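Local coordinates for lipoprotein (Bacteroides vulgatus, PDB 3U6G) that is of unknown function but adopts an immunoglobulin-like fold and belongs to a family of PLAT/LH2 and C2-like calcium-binding lipoproteins, at residues A[34-43]-A[62-72]. Sequence-based numbering, arbitrary orientation. Where two conformers were deposited one is given.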
ATOM      1  N   LYS A  34       3.611  -4.300 -16.255  1.00 17.58           N
ATOM      2  CA  LYS A  34       4.980  -4.183 -16.749  0.50 18.70           C
ATOM      3  C   LYS A  34       5.362  -2.747 -17.151  1.00 19.79           C
ATOM      4  O   LYS A  34       6.547  -2.448 -17.311  1.00 21.50           O
ATOM      5  CB  LYS A  34       5.228  -5.156 -17.913  0.50 20.44           C
ATOM      6  CG  LYS A  34       5.404  -6.626 -17.506  0.50 24.01           C
ATOM      7  CD  LYS A  34       6.784  -6.896 -16.894  0.50 29.54           C
ATOM      8  CE  LYS A  34       7.140  -8.372 -16.869  0.50 30.65           C
ATOM      9  NZ  LYS A  34       6.013  -9.247 -16.455  0.50 31.25           N
ATOM     10  N   GLY A  35       4.368  -1.868 -17.298  1.00 18.40           N
ATOM     11  CA  GLY A  35       4.599  -0.480 -17.664  1.00 20.44           C
ATOM     12  C   GLY A  35       4.409   0.583 -16.601  1.00 19.97           C
ATOM     13  O   GLY A  35       4.685   1.747 -16.850  1.00 24.01           O
ATOM     14  N   GLY A  36       3.910   0.213 -15.433  1.00 21.41           N
ATOM     15  CA  GLY A  36       3.619   1.184 -14.405  1.00 22.65           C
ATOM     16  C   GLY A  36       2.576   0.746 -13.396  1.00 17.12           C
ATOM     17  O   GLY A  36       2.148  -0.420 -13.386  1.00 17.71           O
ATOM     18  N   PRO A  37       2.151   1.690 -12.553  1.00 17.88           N
ATOM     19  CA  PRO A  37       1.069   1.389 -11.631  1.00 15.86           C
ATOM     20  C   PRO A  37      -0.163   0.887 -12.375  1.00 15.35           C
ATOM     21  O   PRO A  37      -0.473   1.352 -13.475  1.00 17.33           O
ATOM     22  CB  PRO A  37       0.820   2.722 -10.918  1.00 17.14           C
ATOM     23  CG  PRO A  37       2.140   3.453 -10.993  1.00 18.84           C
ATOM     24  CD  PRO A  37       2.732   3.031 -12.320  1.00 19.97           C
ATOM     25  N   ALA A  38      -0.814  -0.102 -11.791  1.00 14.59           N
ATOM     26  CA  ALA A  38      -1.973  -0.734 -12.412  1.00 15.54           C
ATOM     27  C   ALA A  38      -3.190   0.178 -12.423  1.00 14.85           C
ATOM     28  O   ALA A  38      -3.458   0.900 -11.463  1.00 14.69           O
ATOM     29  CB  ALA A  38      -2.323  -2.023 -11.675  1.00 16.93           C
ATOM     30  N   LYS A  39      -3.936   0.126 -13.517  1.00 16.76           N
ATOM     31  CA  LYS A  39      -5.235   0.787 -13.555  0.50 15.69           C
ATOM     32  C   LYS A  39      -6.193   0.013 -12.652  1.00 14.61           C
ATOM     33  O   LYS A  39      -6.162  -1.234 -12.583  1.00 16.56           O
ATOM     34  CB  LYS A  39      -5.760   0.897 -14.984  0.50 17.37           C
ATOM     35  CG  LYS A  39      -5.062   1.996 -15.780  0.50 18.66           C
ATOM     36  CD  LYS A  39      -5.402   1.927 -17.241  0.50 22.13           C
ATOM     37  CE  LYS A  39      -4.762   3.072 -18.006  0.50 25.29           C
ATOM     38  NZ  LYS A  39      -5.237   4.427 -17.546  0.50 24.95           N
ATOM     39  N   LEU A  40      -7.033   0.765 -11.939  1.00 14.16           N
ATOM     40  CA  LEU A  40      -7.925   0.210 -10.938  1.00 13.52           C
ATOM     41  C   LEU A  40      -9.385   0.543 -11.275  1.00 14.33           C
ATOM     42  O   LEU A  40      -9.676   1.616 -11.787  1.00 14.45           O
ATOM     43  CB  LEU A  40      -7.591   0.792  -9.552  1.00 13.91           C
ATOM     44  CG  LEU A  40      -6.147   0.614  -9.074  1.00 13.33           C
ATOM     45  CD1 LEU A  40      -5.909   1.421  -7.784  1.00 15.94           C
ATOM     46  CD2 LEU A  40      -5.758  -0.844  -8.902  1.00 15.26           C
ATOM     47  N   TYR A  41     -10.277  -0.360 -10.890  1.00 13.69           N
ATOM     48  CA  TYR A  41     -11.691  -0.305 -11.214  1.00 16.17           C
ATOM     49  C   TYR A  41     -12.481  -0.683  -9.963  1.00 15.54           C
ATOM     50  O   TYR A  41     -12.047  -1.533  -9.190  1.00 16.37           O
ATOM     51  CB  TYR A  41     -12.018  -1.281 -12.351  1.00 16.34           C
ATOM     52  CG  TYR A  41     -11.217  -1.009 -13.609  1.00 14.24           C
ATOM     53  CD1 TYR A  41      -9.940  -1.501 -13.749  1.00 15.62           C
ATOM     54  CD2 TYR A  41     -11.730  -0.245 -14.644  1.00 15.35           C
ATOM     55  CE1 TYR A  41      -9.186  -1.253 -14.880  1.00 15.79           C
ATOM     56  CE2 TYR A  41     -10.982   0.021 -15.792  1.00 15.52           C
ATOM     57  CZ  TYR A  41      -9.705  -0.495 -15.893  1.00 15.81           C
ATOM     58  OH  TYR A  41      -8.938  -0.263 -16.992  1.00 19.17           O
ATOM     59  N   ASN A  42     -13.642  -0.059  -9.785  1.00 16.32           N
ATOM     60  CA  ASN A  42     -14.513  -0.349  -8.648  1.00 17.65           C
ATOM     61  C   ASN A  42     -15.428  -1.554  -8.884  1.00 21.18           C
ATOM     62  O   ASN A  42     -15.301  -2.250  -9.886  1.00 18.58           O
ATOM     63  CB  ASN A  42     -15.293   0.921  -8.247  1.00 20.66           C
ATOM     64  CG  ASN A  42     -16.375   1.309  -9.240  1.00 19.99           C
ATOM     65  OD1 ASN A  42     -16.748   0.539 -10.126  1.00 18.91           O
ATOM     66  ND2 ASN A  42     -16.905   2.520  -9.074  1.00 25.11           N
ATOM     67  N   ASP A  43     -16.346  -1.806  -7.949  1.00 21.07           N
ATOM     68  CA  ASP A  43     -17.208  -2.990  -8.017  1.00 24.48           C
ATOM     69  C   ASP A  43     -18.161  -3.015  -9.220  1.00 23.76           C
ATOM     70  O   ASP A  43     -18.651  -4.088  -9.597  1.00 26.95           O
ATOM     71  CB  ASP A  43     -17.997  -3.177  -6.703  1.00 25.11           C
ATOM     72  CG  ASP A  43     -18.956  -2.018  -6.414  1.00 35.92           C
ATOM     73  OD1 ASP A  43     -18.505  -0.851  -6.408  1.00 40.48           O
ATOM     74  OD2 ASP A  43     -20.152  -2.281  -6.168  1.00 48.59           O
ATOM     75  N   SER A  62     -14.971  -3.663  -3.296  1.00 20.48           N
ATOM     76  CA  SER A  62     -13.992  -4.381  -4.070  1.00 21.10           C
ATOM     77  C   SER A  62     -13.321  -3.464  -5.072  1.00 19.72           C
ATOM     78  O   SER A  62     -13.878  -2.433  -5.481  1.00 23.71           O
ATOM     79  CB  SER A  62     -14.623  -5.578  -4.771  1.00 26.85           C
ATOM     80  OG  SER A  62     -15.701  -5.157  -5.559  1.00 34.14           O
ATOM     81  N   CYS A  63     -12.140  -3.891  -5.487  1.00 18.44           N
ATOM     82  CA  CYS A  63     -11.308  -3.154  -6.416  1.00 17.98           C
ATOM     83  C   CYS A  63     -10.573  -4.185  -7.271  1.00 16.38           C
ATOM     84  O   CYS A  63     -10.087  -5.174  -6.748  1.00 19.24           O
ATOM     85  CB  CYS A  63     -10.304  -2.262  -5.627  1.00 17.78           C
ATOM     86  SG  CYS A  63      -9.286  -1.207  -6.695  1.00 23.26           S
ATOM     87  N   CYS A  64     -10.496  -3.980  -8.583  1.00 15.14           N
ATOM     88  CA  CYS A  64      -9.751  -4.887  -9.440  1.00 15.24           C
ATOM     89  C   CYS A  64      -8.949  -4.133 -10.465  1.00 14.83           C
ATOM     90  O   CYS A  64      -9.124  -2.919 -10.648  1.00 15.86           O
ATOM     91  CB  CYS A  64     -10.684  -5.891 -10.140  1.00 15.99           C
ATOM     92  SG  CYS A  64     -11.775  -5.146 -11.372  1.00 19.77           S
ATOM     93  N   THR A  65      -8.071  -4.875 -11.123  1.00 13.69           N
ATOM     94  CA  THR A  65      -7.201  -4.340 -12.147  1.00 13.87           C
ATOM     95  C   THR A  65      -7.731  -4.723 -13.532  1.00 13.92           C
ATOM     96  O   THR A  65      -8.730  -5.436 -13.652  1.00 15.43           O
ATOM     97  CB  THR A  65      -5.770  -4.908 -11.993  1.00 15.05           C
ATOM     98  OG1 THR A  65      -5.781  -6.313 -12.274  1.00 13.94           O
ATOM     99  CG2 THR A  65      -5.201  -4.646 -10.588  1.00 16.83           C
ATOM    100  N   ASN A  66      -7.056  -4.244 -14.572  1.00 14.54           N
ATOM    101  CA  ASN A  66      -7.195  -4.834 -15.882  1.00 14.80           C
ATOM    102  C   ASN A  66      -6.403  -6.137 -15.926  1.00 15.74           C
ATOM    103  O   ASN A  66      -5.766  -6.536 -14.935  1.00 16.64           O
ATOM    104  CB  ASN A  66      -6.811  -3.855 -17.008  1.00 16.00           C
ATOM    105  CG  ASN A  66      -5.306  -3.575 -17.102  1.00 16.84           C
ATOM    106  OD1 ASN A  66      -4.475  -4.369 -16.653  1.00 17.95           O
ATOM    107  ND2 ASN A  66      -4.955  -2.431 -17.723  1.00 18.72           N
ATOM    108  N   GLY A  67      -6.437  -6.810 -17.071  1.00 15.68           N
ATOM    109  CA  GLY A  67      -5.828  -8.126 -17.182  1.00 17.01           C
ATOM    110  C   GLY A  67      -4.329  -8.153 -17.368  1.00 16.19           C
ATOM    111  O   GLY A  67      -3.758  -9.226 -17.624  1.00 18.59           O
ATOM    112  N   ASN A  68      -3.688  -6.986 -17.272  1.00 16.67           N
ATOM    113  CA  ASN A  68      -2.242  -6.891 -17.446  1.00 17.51           C
ATOM    114  C   ASN A  68      -1.474  -6.862 -16.133  1.00 16.03           C
ATOM    115  O   ASN A  68      -0.251  -6.928 -16.142  1.00 16.42           O
ATOM    116  CB  ASN A  68      -1.878  -5.639 -18.241  1.00 17.28           C
ATOM    117  CG  ASN A  68      -2.526  -5.602 -19.604  1.00 18.55           C
ATOM    118  OD1 ASN A  68      -2.699  -6.641 -20.253  1.00 19.69           O
ATOM    119  ND2 ASN A  68      -2.927  -4.401 -20.035  1.00 20.48           N
ATOM    120  N   ALA A  69      -2.177  -6.756 -15.015  1.00 15.44           N
ATOM    121  CA  ALA A  69      -1.507  -6.622 -13.731  1.00 14.87           C
ATOM    122  C   ALA A  69      -0.846  -7.917 -13.321  1.00 14.55           C
ATOM    123  O   ALA A  69      -1.333  -9.000 -13.665  1.00 15.24           O
ATOM    124  CB  ALA A  69      -2.490  -6.162 -12.664  1.00 14.93           C
ATOM    125  N   PHE A  70       0.278  -7.810 -12.601  1.00 13.52           N
ATOM    126  CA  PHE A  70       0.928  -9.001 -12.045  1.00 14.29           C
ATOM    127  C   PHE A  70       0.999  -8.966 -10.530  1.00 14.19           C
ATOM    128  O   PHE A  70       1.482  -9.909  -9.927  1.00 16.08           O
ATOM    129  CB  PHE A  70       2.304  -9.265 -12.666  1.00 16.10           C
ATOM    130  CG  PHE A  70       3.284  -8.141 -12.496  1.00 16.68           C
ATOM    131  CD1 PHE A  70       3.838  -7.884 -11.252  1.00 19.84           C
ATOM    132  CD2 PHE A  70       3.647  -7.333 -13.562  1.00 20.21           C
ATOM    133  CE1 PHE A  70       4.753  -6.859 -11.072  1.00 20.60           C
ATOM    134  CE2 PHE A  70       4.571  -6.314 -13.381  1.00 20.87           C
ATOM    135  CZ  PHE A  70       5.091  -6.057 -12.133  1.00 18.81           C
ATOM    136  N   PHE A  71       0.465  -7.911  -9.915  1.00 14.11           N
ATOM    137  CA  PHE A  71       0.538  -7.694  -8.489  1.00 15.79           C
ATOM    138  C   PHE A  71      -0.488  -6.658  -8.072  1.00 14.55           C
ATOM    139  O   PHE A  71      -0.713  -5.690  -8.790  1.00 14.64           O
ATOM    140  CB  PHE A  71       1.926  -7.176  -8.145  1.00 18.15           C
ATOM    141  CG  PHE A  71       2.171  -6.943  -6.677  1.00 18.38           C
ATOM    142  CD1 PHE A  71       2.165  -7.994  -5.773  1.00 18.92           C
ATOM    143  CD2 PHE A  71       2.471  -5.672  -6.214  1.00 22.75           C
ATOM    144  CE1 PHE A  71       2.414  -7.787  -4.418  1.00 22.17           C
ATOM    145  CE2 PHE A  71       2.733  -5.447  -4.850  1.00 24.45           C
ATOM    146  CZ  PHE A  71       2.713  -6.517  -3.956  1.00 22.42           C
HETATM  147  N   MSE A  72      -1.091  -6.866  -6.899  1.00 13.96           N
HETATM  148  CA  MSE A  72      -2.014  -5.925  -6.298  1.00 13.07           C
HETATM  149  C   MSE A  72      -1.870  -6.051  -4.785  1.00 13.17           C
HETATM  150  O   MSE A  72      -1.645  -7.140  -4.274  1.00 16.18           O
HETATM  151  CB  MSE A  72      -3.467  -6.183  -6.743  1.00 16.86           C
HETATM  152  CG  MSE A  72      -4.546  -4.997  -6.531  1.00 22.03           C
HETATM  153 SE   MSE A  72      -6.209  -5.660  -6.910  0.75 19.63          SE
HETATM  154  CE  MSE A  72      -7.057  -3.948  -7.125  1.00 25.68           C
TER
HETATM  155  O   HOH W   1       2.052  -6.513 -17.495  1.00 26.05           O
HETATM  156  O   HOH W   2      -6.920  -0.720 -18.940  1.00 21.74           O
HETATM  157  O   HOH W   3     -16.133  -0.700  -5.154  1.00 35.20           O
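With CG beside its backbone N and anti to the carbonyl carbon (chi1 -58°), Tyr41 lays its ring along the backbone of Cys64, Thr65 and Asn66; Cys63 SG, anti to its own N (chi1 -176°), meets Leu40 CB. The segments form a short antiparallel pairing in the immunoglobulin-like beta sandwich, strand 36-41 against strand 60-65. Its evidence is the hydrogen-bonded pair Tyr41-Cys64: Tyr41 N donates to Cys64 O at 2.8 Å, and Cys64 N returns a straighter bond to Tyr41 O at 3.0 Å (N-H...O 162°). That same Cys64 O lies in the Tyr41 ring plane, 3.5 Å from CD1, while CE1 reaches Asn66 N obliquely at 3.7 Å. Replacing the Tyr41 ring by an alanine side chain would probably spare the backbone pair but strip Asn66 CB of its aromatic neighbour and the water shared with Asn66 ND2 of its hydroxyl partner. On the other face, Leu40 CD2 touches CE of selenomethionine Met72 at 3.8 Å; Ile48 and Ile29 extend this apolar cluster. Beyond Thr65 the pairing gives way to a type I turn, Asn66 to Ala69, braced by an Asx turn from Asn68 N to Asn66 OD1. Lys34 N lies at the Phe70 ring edge, 3.6 Å from CE2, and donates to a water that donates in turn to Asn68 O. A further water bridges Tyr41 OH, at 2.8 Å, and Asn66 ND2.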